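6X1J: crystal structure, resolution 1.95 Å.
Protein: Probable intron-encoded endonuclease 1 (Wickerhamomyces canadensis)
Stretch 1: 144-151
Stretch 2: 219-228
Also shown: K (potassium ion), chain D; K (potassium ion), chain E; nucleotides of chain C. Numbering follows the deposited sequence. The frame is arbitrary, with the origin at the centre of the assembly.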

# COMPACT_ATOMS: atom_id res chain seq x y z
N TRP A 144 -0.20 4.82 -1.81
CA TRP A 144 1.19 4.95 -1.33
C TRP A 144 1.20 6.02 -0.24
O TRP A 144 1.77 5.79 0.83
CB TRP A 144 2.07 5.38 -2.47
CG TRP A 144 3.52 5.42 -2.18
CD1 TRP A 144 4.20 4.88 -1.13
CD2 TRP A 144 4.50 5.91 -3.10
NE1 TRP A 144 5.54 5.06 -1.31
CE2 TRP A 144 5.75 5.69 -2.51
CE3 TRP A 144 4.43 6.54 -4.35
CZ2 TRP A 144 6.94 6.07 -3.14
CZ3 TRP A 144 5.59 6.95 -4.96
CH2 TRP A 144 6.83 6.70 -4.37
N PHE A 145 0.53 7.12 -0.49
CA PHE A 145 0.49 8.25 0.47
C PHE A 145 -0.30 7.88 1.75
O PHE A 145 0.15 8.18 2.87
CB PHE A 145 -0.02 9.53 -0.21
CG PHE A 145 0.09 10.73 0.70
CD1 PHE A 145 1.32 11.35 0.90
CD2 PHE A 145 -0.99 11.15 1.45
CE1 PHE A 145 1.46 12.37 1.83
CE2 PHE A 145 -0.85 12.19 2.37
CZ PHE A 145 0.37 12.79 2.56
N MET A 146 -1.45 7.19 1.67
CA MET A 146 -2.21 6.85 2.91
C MET A 146 -1.36 5.88 3.73
O MET A 146 -1.31 5.98 4.97
CB MET A 146 -3.59 6.26 2.58
CG MET A 146 -4.49 7.26 1.86
SD MET A 146 -6.23 6.76 1.62
CE MET A 146 -6.18 5.88 0.05
N ASP A 147 -0.60 5.03 3.06
CA ASP A 147 0.28 4.03 3.73
C ASP A 147 1.47 4.76 4.36
O ASP A 147 1.53 4.81 5.63
CB ASP A 147 0.67 2.95 2.73
CG ASP A 147 -0.44 1.96 2.41
OD1 ASP A 147 -1.57 2.15 2.91
OD2 ASP A 147 -0.15 0.98 1.68
N ASP A 148 2.31 5.37 3.53
CA ASP A 148 3.70 5.79 3.90
C ASP A 148 3.86 7.32 3.90
O ASP A 148 4.99 7.81 4.07
CB ASP A 148 4.67 5.06 2.97
CG ASP A 148 5.09 3.73 3.55
OD1 ASP A 148 4.30 3.18 4.33
OD2 ASP A 148 6.20 3.26 3.26
N GLY A 149 2.76 8.03 3.70
CA GLY A 149 2.73 9.48 3.54
C GLY A 149 2.87 10.16 4.90
O GLY A 149 2.64 9.50 5.90
N GLY A 150 3.30 11.41 4.90
CA GLY A 150 3.64 12.20 6.09
C GLY A 150 3.72 13.67 5.76
O GLY A 150 3.83 14.01 4.59
N LYS A 151 3.63 14.52 6.79
CA LYS A 151 3.91 15.97 6.72
C LYS A 151 5.40 16.21 6.99
O LYS A 151 6.02 15.41 7.70
CB LYS A 151 3.02 16.69 7.73
CG LYS A 151 1.53 16.62 7.41
CD LYS A 151 0.72 17.42 8.39
CE LYS A 151 -0.78 17.41 8.19
NZ LYS A 151 -1.41 18.45 9.04
K K D . 2.20 3.52 7.45
K K E . 6.96 0.58 3.09
P DC C 17 5.53 4.18 7.19
OP1 DC C 17 4.83 2.87 7.27
OP2 DC C 17 6.28 4.50 5.95
O5' DC C 17 4.44 5.30 7.52
C5' DC C 17 4.66 6.75 7.57
C4' DC C 17 4.34 7.26 8.96
O4' DC C 17 5.46 7.06 9.87
C3' DC C 17 3.92 8.72 9.11
O3' DC C 17 2.72 8.75 9.92
C2' DC C 17 5.13 9.36 9.77
C1' DC C 17 5.73 8.24 10.60
N1 DC C 17 7.20 8.33 10.83
C2 DC C 17 7.73 8.06 12.10
O2 DC C 17 6.97 7.79 13.04
N3 DC C 17 9.08 8.11 12.27
C4 DC C 17 9.87 8.37 11.24
N4 DC C 17 11.19 8.43 11.46
C5 DC C 17 9.36 8.62 9.94
C6 DC C 17 8.03 8.57 9.77
P DC C 18 1.87 10.07 10.23
OP1 DC C 18 0.46 9.65 10.46
OP2 DC C 18 2.13 11.14 9.23
O5' DC C 18 2.50 10.61 11.59
C5' DC C 18 2.54 9.79 12.72
C4' DC C 18 3.44 10.40 13.76
O4' DC C 18 4.82 10.31 13.37
C3' DC C 18 3.20 11.87 14.15
O3' DC C 18 2.70 11.94 15.48
C2' DC C 18 4.55 12.54 13.90
C1' DC C 18 5.53 11.38 13.94
N1 DC C 18 6.77 11.55 13.17
C2 DC C 18 8.00 11.38 13.81
O2 DC C 18 8.02 11.08 15.02
N3 DC C 18 9.14 11.55 13.11
C4 DC C 18 9.08 11.84 11.81
N4 DC C 18 10.24 11.96 11.14
C5 DC C 18 7.85 11.99 11.13
C6 DC C 18 6.72 11.82 11.84
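Stretch 2 219-228: IIPEMKYKLL

The most unusual feature of this contact is a buried lysine whose amine bonds to two backbone carbonyls, one in the last turn of a helix and one just past it. Lys226 of stretch 2 sends its NZ to the carbonyls where the helix of stretch 1 stops. Lys226 NZ donates a hydrogen bond to Met146 O at 2.9 Å and a weak one to Gly149 O at 2.8 Å. Lys226 NZ also lies 3.3 Å from Asp147 O, but the angle is too poor for a hydrogen bond. Asp147 O binds a potassium ion, with 2.3 Å between Asp147 O and K of chain D.

Stretch 1 is helical through Asp148. Gly149 is the first residue to leave helical phi/psi, and 149-151 form a strand. Stretch 2 starts extended at Ile219 and Ile220. Residues 224-226 have helical phi/psi without the regular bonds. The two stretches run in the same general sense: Met223 lies nearest Met146, with 6.4 Å between their CA atoms, and Lys226 lies nearest Gly150, with 6.1 Å between their CA atoms.

Met146 packs against the early part of stretch 2. Met146 CG packs 3.5 Å from Ile219 CD1, and Met146 SD lies 3.8 Å from Met223 CB. Further along stretch 2, Leu227 CD1 lies 4.0 Å from Phe145 CE2, and Lys226 CB lies 3.7 Å from Phe145 CE2. Only the CB of Lys226 lies close to the Phe145 ring; the side chain then leaves it, and NZ reaches the backbone carbonyls. The CA-to-CB bond of Lys226 points sideways, but the end of the side chain comes nearer to stretch 1.

A second lysine reaches the other way. Lys151 extends with chi2 to chi4 all t, and Lys151 NZ donates a hydrogen bond to Leu228 O at 2.9 Å. On the way, Lys151 CG passes 3.7 Å from Lys226 O.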

# COMPACT_ATOMS: atom_id res chain seq x y z
N ILE A 219 -8.61 9.77 -1.47
CA ILE A 219 -8.31 9.68 -0.01
C ILE A 219 -9.64 9.47 0.74
O ILE A 219 -10.51 10.32 0.60
CB ILE A 219 -7.60 10.93 0.50
CG1 ILE A 219 -6.29 11.20 -0.25
CG2 ILE A 219 -7.39 10.82 1.99
CD1 ILE A 219 -5.19 10.23 0.07
N ILE A 220 -9.75 8.44 1.56
CA ILE A 220 -11.03 8.12 2.27
C ILE A 220 -11.09 9.10 3.43
O ILE A 220 -10.07 9.70 3.77
CB ILE A 220 -11.09 6.65 2.74
CG1 ILE A 220 -10.08 6.37 3.86
CG2 ILE A 220 -10.91 5.70 1.57
CD1 ILE A 220 -10.29 5.07 4.61
N PRO A 221 -12.30 9.33 4.00
CA PRO A 221 -12.49 10.39 4.99
C PRO A 221 -11.61 10.24 6.23
O PRO A 221 -11.18 11.23 6.74
CB PRO A 221 -13.99 10.26 5.34
CG PRO A 221 -14.61 9.63 4.10
CD PRO A 221 -13.56 8.64 3.64
N GLU A 222 -11.30 9.02 6.64
CA GLU A 222 -10.51 8.77 7.88
C GLU A 222 -9.01 8.95 7.59
O GLU A 222 -8.18 8.82 8.56
CB GLU A 222 -10.76 7.36 8.43
CG GLU A 222 -12.23 7.08 8.81
CD GLU A 222 -13.24 6.88 7.68
OE1 GLU A 222 -12.82 6.56 6.51
OE2 GLU A 222 -14.46 7.06 7.94
N MET A 223 -8.63 9.20 6.33
CA MET A 223 -7.18 9.43 6.01
C MET A 223 -6.90 10.86 5.51
O MET A 223 -5.71 11.21 5.22
CB MET A 223 -6.70 8.36 5.02
CG MET A 223 -6.62 6.96 5.64
SD MET A 223 -5.57 6.92 7.10
CE MET A 223 -5.19 5.19 7.37
N LYS A 224 -7.90 11.72 5.44
CA LYS A 224 -7.67 13.09 4.90
C LYS A 224 -6.69 13.85 5.80
O LYS A 224 -6.01 14.74 5.28
CB LYS A 224 -8.95 13.91 4.84
CG LYS A 224 -10.00 13.36 3.91
CD LYS A 224 -9.79 13.78 2.49
CE LYS A 224 -11.05 13.63 1.66
NZ LYS A 224 -10.75 13.06 0.33
N TYR A 225 -6.57 13.47 7.08
CA TYR A 225 -5.76 14.20 8.07
C TYR A 225 -4.28 14.22 7.66
O TYR A 225 -3.55 15.14 8.11
CB TYR A 225 -5.93 13.61 9.47
CG TYR A 225 -5.18 12.34 9.71
CD1 TYR A 225 -5.77 11.13 9.42
CD2 TYR A 225 -3.89 12.35 10.21
CE1 TYR A 225 -5.09 9.94 9.65
CE2 TYR A 225 -3.20 11.17 10.44
CZ TYR A 225 -3.80 9.96 10.14
OH TYR A 225 -3.14 8.78 10.35
N LYS A 226 -3.83 13.25 6.85
CA LYS A 226 -2.38 13.14 6.50
C LYS A 226 -2.03 14.28 5.55
O LYS A 226 -0.86 14.61 5.46
CB LYS A 226 -2.05 11.79 5.86
CG LYS A 226 -2.13 10.59 6.79
CD LYS A 226 -1.50 9.35 6.21
CE LYS A 226 -0.11 9.15 6.76
NZ LYS A 226 0.46 7.84 6.39
N LEU A 227 -3.05 14.87 4.93
CA LEU A 227 -2.99 15.81 3.79
C LEU A 227 -3.48 17.22 4.19
O LEU A 227 -3.13 18.21 3.51
CB LEU A 227 -3.90 15.21 2.70
CG LEU A 227 -3.79 15.80 1.30
CD1 LEU A 227 -2.48 15.39 0.68
CD2 LEU A 227 -4.94 15.34 0.40
N LEU A 228 -4.31 17.30 5.22
CA LEU A 228 -5.08 18.52 5.57
C LEU A 228 -4.22 19.50 6.41
O LEU A 228 -3.67 19.09 7.40
CB LEU A 228 -6.32 18.09 6.35
CG LEU A 228 -7.66 18.59 5.82
CD1 LEU A 228 -8.81 18.10 6.70
CD2 LEU A 228 -7.70 20.11 5.71
O HOH W 1 1.86 4.88 9.66
O HOH W 2 4.29 3.26 10.00
O HOH W 3 7.80 -2.16 2.91
O HOH W 4 8.20 2.22 5.22
O HOH W 5 9.62 2.17 2.38